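Local coordinates for Dbv8 protein (Nonomuraea, PDB 4MFZ) that probably transfers long aliphatic acyl groups from acyl-CoA, such as decanoyl-CoA, to amino groups of glycopeptide antibiotics, as a GNAT-type N-acyltransferase, at residues 259-264 with 330-335; 41-46 with 99-104; 149-154 with 241-246. All blocks are in the same frame, centred on the assembly; numbering follows the deposited sequence.

How the contacts relate
Along the chain the three contacts follow one another without interleaving, contact 2 first, then contact 3, then contact 1. Contact 2 crosses two helices, 37-46 and 89-104, on the N-terminal side of the protein; contact 1 packs a loop on strand 330-337 of the mixed sheet in the GNAT-like C-terminal domain, beside the acyl-CoA. Their centres are about 38 Å apart, on opposite sides of the chain's centre. Contact 3 joins the two family regions, tying the end of helix 130-148 to that of helix 226-243, with its centre about 26 Å from that of contact 2 and about 32 Å from that of contact 1. None touches another; they sit in helical region, junction and acyl-CoA-binding domain respectively.

Contact 1: residues 259-264 with 330-335; sequences LDPQLA and YQRSGR
Asp260 reaches across to the backbone of Tyr330. CG lies anti to the backbone N (chi1 -173°), which turns OD2 to the strand, where it accepts a nearly straight hydrogen bond of 2.8 Å from Tyr330 N. The donor comes in from above the carboxylate plane, 44° out of it. The other oxygen, OD1, turns back on its own segment and accepts from Gln262 N at 3.0 Å. This second bond closes an Asx turn, so one carboxylate both shapes the loop and fastens it to strand 330-337. The side chain of Gln262 then stands at the edge of the Tyr330 ring, beside CD2, its amide plane inclined to that of the ring.

The loop 259-264 follows strand 251-256, which runs antiparallel to 330-337 in the mixed sheet of the GNAT-like C-terminal domain. Just past the end of that strand, Leu259 and Arg332 face each other, their CB atoms 3.9 Å apart. Leu259 CD1 lies along the strand backbone, 3.4 Å from Arg332 O and 3.9 Å from Gly334 N, where the lack of a side chain at Gly334 permits so close an approach. Leu259 is also one of the residues lining the decanoyl-CoA pocket, its side chain about 4 Å from the bound decanoyl-CoA.

Arg332 sends CG against Leu259 O, at 3.4 Å, and then folds at chi2 and chi3. The bends bring the guanidinium edge to Pro261 CD, which lies 3.9 Å from NE; the two side chains cross at about a right angle. Arg332 NH1 is held by Leu283 O of the neighbouring strand 281-289, while Arg277 donates a hydrogen bond to Asp260 O from helix 272-277.

Contact 2: residues 41-46 with 99-104; sequences SRLEEL and HHELVR
The carboxylate of Glu101 is approached by two donors from helix 37-46, one to each oxygen. Trp39 NE1, a turn before Leu43, hydrogen-bonds to OE1, whereas Arg42 NE stands 3.9 Å from OE2 in a long salt bridge. The Arg42 guanidinium presents its edge to that oxygen, with the two flat groups inclined by 45°; at that length the pairing is loose, probably mainly electrostatic. An extended side chain carries Glu101 to this position, CG anti to the backbone N (chi1 177°). The same OE1 rests beside Leu43, 3.9 Å from its CD2.

Leu46 supplies the main apolar contact. Its CD1 methyl presses against the root of the Glu101 side chain, 3.5 Å from CA and 3.6 Å from CB, while CD2 lies 4.4 Å from NE of solvent-exposed Arg104. Behind the methyls, Leu46 CB packs against the His100 ring at 3.8 Å from ND1, and Leu46 O lies 3.4 Å from CE1 of the same ring. The hydrogen bond of His100 ND1 goes to Gly47 O, just beyond Leu46, so the imidazole is anchored where the chain leaves helix 37-46.

The segments cross steeply, at 77°, with their axes 9.8 Å apart at closest approach. Leu46 fills most of the apolar crossing, with the polar pair to one flank and the histidine to another. Earlier turns of helix 89-104 extend the surface, Trp93, Leu94 and Arg97 all touching Leu43. Pointing away from helix 37-46, Leu102 packs on helices 130-148 and 182-192, which places helix 89-104 between helix 37-46 and those two helices.

Contact 3: residues 149-154 with 241-246; sequences RDIPEA and ERHFPE
His243 and Arg149 exchange bonds in both directions, and the tight part of the contact is built round them. His243 ND1 donates to Arg149 O at 2.7 Å, while Arg149 NH1 returns a bond of 2.9 Å to His243 O, lying in the carbonyl plane on a lone pair. The imidazole is clamped between Arg242 CG over one face and Ile151 CD1 over the other, the latter a CH-pi contact 4.3 Å from the ring centroid. Ile151 CD1 also packs against Phe244 CE1, at 3.8 Å, and the CE2 edge of Phe244 overlies one face of the Arg149 guanidinium off-centre, the two planes inclined by 32°.

Towards solvent the packing thins out to exposed Asp150, Pro152 and Glu246. Here Glu246 OE2 forms a salt bridge with Arg149 NH1 at 2.6 Å, the carboxylate almost perpendicular to the guanidinium, so that NH1 serves two acceptors. Asp150, with positive phi, ends the preceding helix in a Schellman motif and turns the chain past His243.

Helix 130-148 closes the buried side through His146 on Ile151 and Phe145 on Phe244, and Tyr194 of strand 193-196 meets the Phe244 ring, joining N-terminal helices to the C-terminal sheet.

Contact 1: residues 259-264 with 330-335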
loop_
_atom_site.group_PDB
_atom_site.type_symbol
_atom_site.label_atom_id
_atom_site.label_comp_id
_atom_site.label_asym_id
_atom_site.label_seq_id
_atom_site.Cartn_x
_atom_site.Cartn_y
_atom_site.Cartn_z
ATOM N N LEU A 259 14.304 9.441 7.991
ATOM C CA LEU A 259 15.092 10.633 7.675
ATOM C C LEU A 259 15.313 11.574 8.870
ATOM O O LEU A 259 15.863 12.657 8.710
ATOM C CB LEU A 259 14.460 11.399 6.512
ATOM C CG LEU A 259 14.278 10.665 5.185
ATOM C CD1 LEU A 259 13.441 11.508 4.227
ATOM C CD2 LEU A 259 15.628 10.313 4.569
ATOM N N ASP A 260 14.864 11.158 10.056
ATOM C CA ASP A 260 15.039 11.921 11.294
ATOM C C ASP A 260 16.519 11.975 11.672
ATOM O O ASP A 260 17.121 10.910 11.924
ATOM C CB ASP A 260 14.261 11.231 12.415
ATOM C CG ASP A 260 14.233 12.034 13.719
ATOM O OD1 ASP A 260 15.045 12.988 13.890
ATOM O OD2 ASP A 260 13.367 11.710 14.576
ATOM N N PRO A 261 17.107 13.196 11.737
ATOM C CA PRO A 261 18.538 13.272 12.120
ATOM C C PRO A 261 18.883 12.533 13.427
ATOM O O PRO A 261 19.999 12.002 13.545
ATOM C CB PRO A 261 18.798 14.780 12.275
ATOM C CG PRO A 261 17.779 15.422 11.350
ATOM C CD PRO A 261 16.564 14.511 11.330
ATOM N N GLN A 262 17.951 12.497 14.382
ATOM C CA GLN A 262 18.171 11.847 15.708
ATOM C C GLN A 262 18.607 10.365 15.682
ATOM O O GLN A 262 19.136 9.843 16.669
ATOM C CB GLN A 262 16.899 11.947 16.561
ATOM C CG GLN A 262 16.419 13.365 16.796
ATOM C CD GLN A 262 15.202 13.409 17.699
ATOM O OE1 GLN A 262 14.073 13.112 17.277
ATOM N NE2 GLN A 262 15.427 13.765 18.950
ATOM N N LEU A 263 18.353 9.682 14.571
ATOM C CA LEU A 263 18.717 8.284 14.435
ATOM C C LEU A 263 20.228 8.132 14.540
ATOM O O LEU A 263 20.711 7.093 15.005
ATOM C CB LEU A 263 18.200 7.689 13.119
ATOM C CG LEU A 263 16.698 7.409 12.983
ATOM C CD1 LEU A 263 16.324 6.932 11.570
ATOM C CD2 LEU A 263 16.216 6.396 14.021
ATOM N N ALA A 264 20.966 9.178 14.145
ATOM C CA ALA A 264 22.441 9.173 14.210
ATOM C C ALA A 264 22.954 9.124 15.649
ATOM O O ALA A 264 24.121 8.801 15.883
ATOM C CB ALA A 264 23.041 10.373 13.463
ATOM N N TYR A 330 10.715 12.376 15.060
ATOM C CA TYR A 330 10.131 13.144 13.939
ATOM C C TYR A 330 10.223 12.428 12.588
ATOM O O TYR A 330 11.145 11.660 12.343
ATOM C CB TYR A 330 10.749 14.558 13.868
ATOM C CG TYR A 330 10.544 15.279 15.171
ATOM C CD1 TYR A 330 9.366 15.993 15.411
ATOM C CD2 TYR A 330 11.489 15.188 16.198
ATOM C CE1 TYR A 330 9.144 16.625 16.626
ATOM C CE2 TYR A 330 11.276 15.812 17.413
ATOM C CZ TYR A 330 10.103 16.524 17.621
ATOM O OH TYR A 330 9.887 17.146 18.828
ATOM N N GLN A 331 9.236 12.665 11.730
ATOM C CA GLN A 331 9.314 12.321 10.324
ATOM C C GLN A 331 9.903 13.501 9.581
ATOM O O GLN A 331 9.626 14.656 9.936
ATOM C CB GLN A 331 7.920 12.110 9.779
ATOM C CG GLN A 331 7.232 10.861 10.280
ATOM C CD GLN A 331 5.980 10.604 9.490
ATOM O OE1 GLN A 331 5.912 9.690 8.669
ATOM N NE2 GLN A 331 4.991 11.446 9.696
ATOM N N ARG A 332 10.696 13.238 8.547
ATOM C CA ARG A 332 11.143 14.322 7.661
ATOM C C ARG A 332 10.799 13.994 6.221
ATOM O O ARG A 332 10.727 12.817 5.846
ATOM C CB ARG A 332 12.651 14.630 7.796
ATOM C CG ARG A 332 13.185 14.679 9.223
ATOM C CD ARG A 332 12.903 15.994 9.936
ATOM N NE ARG A 332 13.986 16.928 9.676
ATOM C CZ ARG A 332 13.933 17.864 8.747
ATOM N NH1 ARG A 332 12.849 17.986 8.034
ATOM N NH2 ARG A 332 14.952 18.671 8.537
ATOM N N SER A 333 10.594 15.050 5.434
ATOM C CA SER A 333 10.377 14.954 4.002
ATOM C C SER A 333 11.679 15.197 3.286
ATOM O O SER A 333 12.478 16.038 3.690
ATOM C CB SER A 333 9.340 15.991 3.550
ATOM O OG SER A 333 8.114 15.707 4.178
ATOM N N GLY A 334 11.915 14.442 2.229
ATOM C CA GLY A 334 13.179 14.567 1.521
ATOM C C GLY A 334 12.972 14.397 0.028
ATOM O O GLY A 334 11.901 13.971 -0.380
ATOM N N ARG A 335 13.992 14.728 -0.766
ATOM C CA ARG A 335 13.999 14.442 -2.210
ATOM C C ARG A 335 15.359 13.920 -2.682
ATOM O O ARG A 335 16.383 14.268 -2.115
ATOM C CB ARG A 335 13.740 15.698 -3.051
ATOM C CG ARG A 335 12.485 16.501 -2.784
ATOM C CD ARG A 335 12.587 17.828 -3.540
ATOM N NE ARG A 335 13.964 18.346 -3.479
ATOM C CZ ARG A 335 14.707 18.722 -4.519
ATOM N NH1 ARG A 335 14.214 18.697 -5.753
ATOM N NH2 ARG A 335 15.947 19.148 -4.314
#

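Contact 2: residues 41-46 with 99-104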
loop_
_atom_site.group_PDB
_atom_site.type_symbol
_atom_site.label_atom_id
_atom_site.label_comp_id
_atom_site.label_asym_id
_atom_site.label_seq_id
_atom_site.Cartn_x
_atom_site.Cartn_y
_atom_site.Cartn_z
ATOM N N SER A 41 -22.231 7.518 -3.152
ATOM C CA SER A 41 -22.886 8.284 -4.213
ATOM C C SER A 41 -22.141 8.138 -5.554
ATOM O O SER A 41 -22.760 7.914 -6.594
ATOM C CB SER A 41 -22.998 9.761 -3.788
ATOM O OG SER A 41 -23.589 10.539 -4.811
ATOM N N ARG A 42 -20.814 8.232 -5.506
ATOM C CA ARG A 42 -19.958 7.996 -6.665
ATOM C C ARG A 42 -20.163 6.583 -7.266
ATOM O O ARG A 42 -20.387 6.410 -8.490
ATOM C CB ARG A 42 -18.501 8.195 -6.217
ATOM C CG ARG A 42 -17.580 8.937 -7.171
ATOM C CD ARG A 42 -16.703 10.012 -6.480
ATOM N NE ARG A 42 -15.830 9.523 -5.404
ATOM C CZ ARG A 42 -15.847 9.954 -4.133
ATOM N NH1 ARG A 42 -16.697 10.905 -3.740
ATOM N NH2 ARG A 42 -15.000 9.444 -3.239
ATOM N N LEU A 43 -20.109 5.571 -6.406
ATOM C CA LEU A 43 -20.323 4.201 -6.814
ATOM C C LEU A 43 -21.691 4.004 -7.452
ATOM O O LEU A 43 -21.785 3.395 -8.506
ATOM C CB LEU A 43 -20.201 3.282 -5.610
ATOM C CG LEU A 43 -18.857 3.235 -4.850
ATOM C CD1 LEU A 43 -18.770 1.915 -4.108
ATOM C CD2 LEU A 43 -17.671 3.342 -5.771
ATOM N N GLU A 44 -22.743 4.527 -6.816
ATOM C CA GLU A 44 -24.091 4.361 -7.360
ATOM C C GLU A 44 -24.196 4.940 -8.786
ATOM O O GLU A 44 -24.805 4.345 -9.672
ATOM C CB GLU A 44 -25.161 4.958 -6.421
ATOM C CG GLU A 44 -26.590 4.946 -6.995
ATOM C CD GLU A 44 -27.668 5.426 -6.006
ATOM O OE1 GLU A 44 -28.346 6.425 -6.299
ATOM O OE2 GLU A 44 -27.878 4.819 -4.938
ATOM N N GLU A 45 -23.593 6.097 -8.998
ATOM C CA GLU A 45 -23.600 6.746 -10.321
ATOM C C GLU A 45 -22.826 5.958 -11.387
ATOM O O GLU A 45 -23.249 5.897 -12.548
ATOM C CB GLU A 45 -23.050 8.171 -10.209
ATOM C CG GLU A 45 -22.722 8.820 -11.553
ATOM C CD GLU A 45 -23.944 8.981 -12.497
ATOM O OE1 GLU A 45 -25.109 8.734 -12.091
ATOM O OE2 GLU A 45 -23.735 9.396 -13.654
ATOM N N LEU A 46 -21.688 5.374 -11.019
ATOM C CA LEU A 46 -20.947 4.505 -11.960
ATOM C C LEU A 46 -21.750 3.285 -12.410
ATOM O O LEU A 46 -21.727 2.929 -13.585
ATOM C CB LEU A 46 -19.595 4.011 -11.387
ATOM C CG LEU A 46 -18.503 5.062 -11.141
ATOM C CD1 LEU A 46 -17.373 4.501 -10.292
ATOM C CD2 LEU A 46 -17.939 5.651 -12.417
ATOM N N HIS A 99 -14.823 -1.794 -8.066
ATOM C CA HIS A 99 -14.005 -2.283 -9.175
ATOM C C HIS A 99 -14.138 -1.384 -10.404
ATOM O O HIS A 99 -13.152 -1.065 -11.077
ATOM C CB HIS A 99 -14.406 -3.714 -9.510
ATOM C CG HIS A 99 -13.952 -4.166 -10.867
ATOM N ND1 HIS A 99 -12.646 -4.377 -11.170
ATOM C CD2 HIS A 99 -14.675 -4.419 -12.031
ATOM C CE1 HIS A 99 -12.555 -4.757 -12.459
ATOM N NE2 HIS A 99 -13.790 -4.756 -12.987
ATOM N N HIS A 100 -15.365 -0.959 -10.676
ATOM C CA HIS A 100 -15.645 -0.111 -11.813
ATOM C C HIS A 100 -14.888 1.180 -11.700
ATOM O O HIS A 100 -14.327 1.625 -12.685
ATOM C CB HIS A 100 -17.158 0.140 -11.968
ATOM C CG HIS A 100 -17.532 0.785 -13.284
ATOM N ND1 HIS A 100 -18.817 1.055 -13.626
ATOM C CD2 HIS A 100 -16.739 1.182 -14.372
ATOM C CE1 HIS A 100 -18.837 1.617 -14.861
ATOM N NE2 HIS A 100 -17.562 1.686 -15.311
ATOM N N GLU A 101 -14.871 1.772 -10.494
ATOM C CA GLU A 101 -14.175 3.026 -10.200
ATOM C C GLU A 101 -12.681 2.892 -10.552
ATOM O O GLU A 101 -12.105 3.826 -11.105
ATOM C CB GLU A 101 -14.362 3.430 -8.718
ATOM C CG GLU A 101 -13.633 4.695 -8.249
ATOM C CD GLU A 101 -13.880 5.070 -6.756
ATOM O OE1 GLU A 101 -13.903 4.193 -5.828
ATOM O OE2 GLU A 101 -14.029 6.283 -6.489
ATOM N N LEU A 102 -12.087 1.723 -10.290
ATOM C CA LEU A 102 -10.660 1.479 -10.558
ATOM C C LEU A 102 -10.327 1.269 -12.028
ATOM O O LEU A 102 -9.269 1.710 -12.460
ATOM C CB LEU A 102 -10.112 0.271 -9.739
ATOM C CG LEU A 102 -10.363 0.342 -8.237
ATOM C CD1 LEU A 102 -9.653 -0.812 -7.537
ATOM C CD2 LEU A 102 -9.907 1.671 -7.664
ATOM N N VAL A 103 -11.192 0.611 -12.801
ATOM C CA VAL A 103 -10.897 0.459 -14.228
ATOM C C VAL A 103 -11.158 1.733 -15.030
ATOM O O VAL A 103 -10.531 1.955 -16.049
ATOM C CB VAL A 103 -11.588 -0.766 -14.891
ATOM C CG1 VAL A 103 -11.389 -2.011 -14.039
ATOM C CG2 VAL A 103 -13.056 -0.512 -15.164
ATOM N N ARG A 104 -12.089 2.554 -14.556
ATOM C CA ARG A 104 -12.466 3.828 -15.181
ATOM C C ARG A 104 -11.329 4.876 -15.286
ATOM O O ARG A 104 -11.293 5.635 -16.252
ATOM C CB ARG A 104 -13.651 4.410 -14.398
ATOM C CG ARG A 104 -14.192 5.735 -14.892
ATOM C CD ARG A 104 -15.234 5.482 -15.967
ATOM N NE ARG A 104 -16.024 6.680 -16.203
ATOM C CZ ARG A 104 -15.602 7.704 -16.929
ATOM N NH1 ARG A 104 -14.396 7.667 -17.497
ATOM N NH2 ARG A 104 -16.387 8.766 -17.085
#

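Contact 3: residues 149-154 with 241-246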
loop_
_atom_site.group_PDB
_atom_site.type_symbol
_atom_site.label_atom_id
_atom_site.label_comp_id
_atom_site.label_asym_id
_atom_site.label_seq_id
_atom_site.Cartn_x
_atom_site.Cartn_y
_atom_site.Cartn_z
ATOM N N ARG A 149 1.546 -1.267 -21.861
ATOM C CA ARG A 149 2.776 -0.521 -21.557
ATOM C C ARG A 149 4.064 -1.357 -21.680
ATOM O O ARG A 149 5.153 -0.858 -21.383
ATOM C CB ARG A 149 2.705 0.101 -20.151
ATOM C CG ARG A 149 1.667 1.186 -19.981
ATOM C CD ARG A 149 1.735 2.144 -21.140
ATOM N NE ARG A 149 0.786 3.232 -20.986
ATOM C CZ ARG A 149 1.128 4.474 -20.681
ATOM N NH1 ARG A 149 2.403 4.793 -20.486
ATOM N NH2 ARG A 149 0.192 5.407 -20.604
ATOM N N ASP A 150 3.919 -2.620 -22.095
ATOM C CA ASP A 150 5.017 -3.583 -22.208
ATOM C C ASP A 150 5.775 -3.828 -20.892
ATOM O O ASP A 150 6.974 -4.110 -20.907
ATOM C CB ASP A 150 5.970 -3.218 -23.374
ATOM C CG ASP A 150 5.293 -3.358 -24.738
ATOM O OD1 ASP A 150 4.795 -4.470 -25.050
ATOM O OD2 ASP A 150 5.230 -2.357 -25.495
ATOM N N ILE A 151 5.069 -3.733 -19.762
ATOM C CA ILE A 151 5.688 -4.034 -18.476
ATOM C C ILE A 151 6.098 -5.495 -18.507
ATOM O O ILE A 151 5.276 -6.347 -18.786
ATOM C CB ILE A 151 4.747 -3.807 -17.260
ATOM C CG1 ILE A 151 4.039 -2.450 -17.335
ATOM C CG2 ILE A 151 5.516 -3.972 -15.955
ATOM C CD1 ILE A 151 4.924 -1.231 -17.162
ATOM N N PRO A 152 7.370 -5.794 -18.213
ATOM C CA PRO A 152 7.756 -7.214 -18.190
ATOM C C PRO A 152 6.915 -8.059 -17.198
ATOM O O PRO A 152 6.495 -7.559 -16.164
ATOM C CB PRO A 152 9.229 -7.164 -17.759
ATOM C CG PRO A 152 9.690 -5.789 -18.156
ATOM C CD PRO A 152 8.496 -4.913 -17.843
ATOM N N GLU A 153 6.697 -9.335 -17.513
ATOM C CA GLU A 153 5.879 -10.203 -16.678
ATOM C C GLU A 153 6.391 -10.279 -15.220
ATOM O O GLU A 153 5.608 -10.206 -14.277
ATOM C CB GLU A 153 5.767 -11.593 -17.326
ATOM C CG GLU A 153 4.662 -12.473 -16.774
ATOM C CD GLU A 153 3.231 -11.978 -17.100
ATOM O OE1 GLU A 153 3.017 -11.038 -17.936
ATOM O OE2 GLU A 153 2.292 -12.560 -16.502
ATOM N N ALA A 154 7.704 -10.392 -15.047
ATOM C CA ALA A 154 8.320 -10.446 -13.727
ATOM C C ALA A 154 8.046 -9.197 -12.872
ATOM O O ALA A 154 7.813 -9.320 -11.662
ATOM C CB ALA A 154 9.826 -10.660 -13.844
ATOM N N GLU A 241 10.925 5.892 -18.288
ATOM C CA GLU A 241 11.098 6.494 -19.608
ATOM C C GLU A 241 10.690 5.497 -20.694
ATOM O O GLU A 241 10.032 5.856 -21.678
ATOM C CB GLU A 241 12.554 6.946 -19.790
ATOM C CG GLU A 241 12.951 7.283 -21.223
ATOM C CD GLU A 241 12.207 8.486 -21.801
ATOM O OE1 GLU A 241 12.201 8.619 -23.050
ATOM O OE2 GLU A 241 11.633 9.295 -21.028
ATOM N N ARG A 242 11.084 4.244 -20.515
ATOM C CA ARG A 242 10.666 3.205 -21.432
ATOM C C ARG A 242 9.143 2.992 -21.414
ATOM O O ARG A 242 8.524 2.844 -22.475
ATOM C CB ARG A 242 11.391 1.890 -21.127
ATOM C CG ARG A 242 10.961 0.737 -22.006
ATOM C CD ARG A 242 11.628 -0.560 -21.582
ATOM N NE ARG A 242 13.004 -0.659 -22.069
ATOM C CZ ARG A 242 13.341 -1.056 -23.300
ATOM N NH1 ARG A 242 12.395 -1.392 -24.176
ATOM N NH2 ARG A 242 14.622 -1.119 -23.664
ATOM N N HIS A 243 8.541 2.956 -20.226
ATOM C CA HIS A 243 7.135 2.529 -20.126
ATOM C C HIS A 243 6.118 3.632 -19.914
ATOM O O HIS A 243 4.933 3.432 -20.201
ATOM C CB HIS A 243 6.964 1.459 -19.068
ATOM C CG HIS A 243 7.842 0.252 -19.274
ATOM N ND1 HIS A 243 7.613 -0.657 -20.251
ATOM C CD2 HIS A 243 8.975 -0.191 -18.575
ATOM C CE1 HIS A 243 8.549 -1.632 -20.189
ATOM N NE2 HIS A 243 9.386 -1.345 -19.159
ATOM N N PHE A 244 6.553 4.772 -19.369
ATOM C CA PHE A 244 5.672 5.925 -19.107
ATOM C C PHE A 244 6.347 7.210 -19.562
ATOM O O PHE A 244 6.498 8.145 -18.769
ATOM C CB PHE A 244 5.292 5.999 -17.623
ATOM C CG PHE A 244 4.534 4.782 -17.151
ATOM C CD1 PHE A 244 5.214 3.639 -16.737
ATOM C CD2 PHE A 244 3.142 4.762 -17.170
ATOM C CE1 PHE A 244 4.517 2.500 -16.338
ATOM C CE2 PHE A 244 2.442 3.632 -16.769
ATOM C CZ PHE A 244 3.125 2.501 -16.364
ATOM N N PRO A 245 6.778 7.258 -20.843
ATOM C CA PRO A 245 7.447 8.476 -21.337
ATOM C C PRO A 245 6.660 9.764 -21.067
ATOM O O PRO A 245 7.289 10.796 -20.890
ATOM C CB PRO A 245 7.605 8.231 -22.853
ATOM C CG PRO A 245 6.801 6.993 -23.167
ATOM C CD PRO A 245 6.694 6.213 -21.883
ATOM N N GLU A 246 5.319 9.690 -21.002
ATOM C CA GLU A 246 4.450 10.869 -20.752
ATOM C C GLU A 246 4.661 11.487 -19.392
ATOM O O GLU A 246 4.368 12.670 -19.194
ATOM C CB GLU A 246 2.940 10.548 -20.807
ATOM C CG GLU A 246 2.516 9.220 -21.384
ATOM C CD GLU A 246 2.766 8.054 -20.446
ATOM O OE1 GLU A 246 2.320 8.072 -19.274
ATOM O OE2 GLU A 246 3.407 7.100 -20.910
#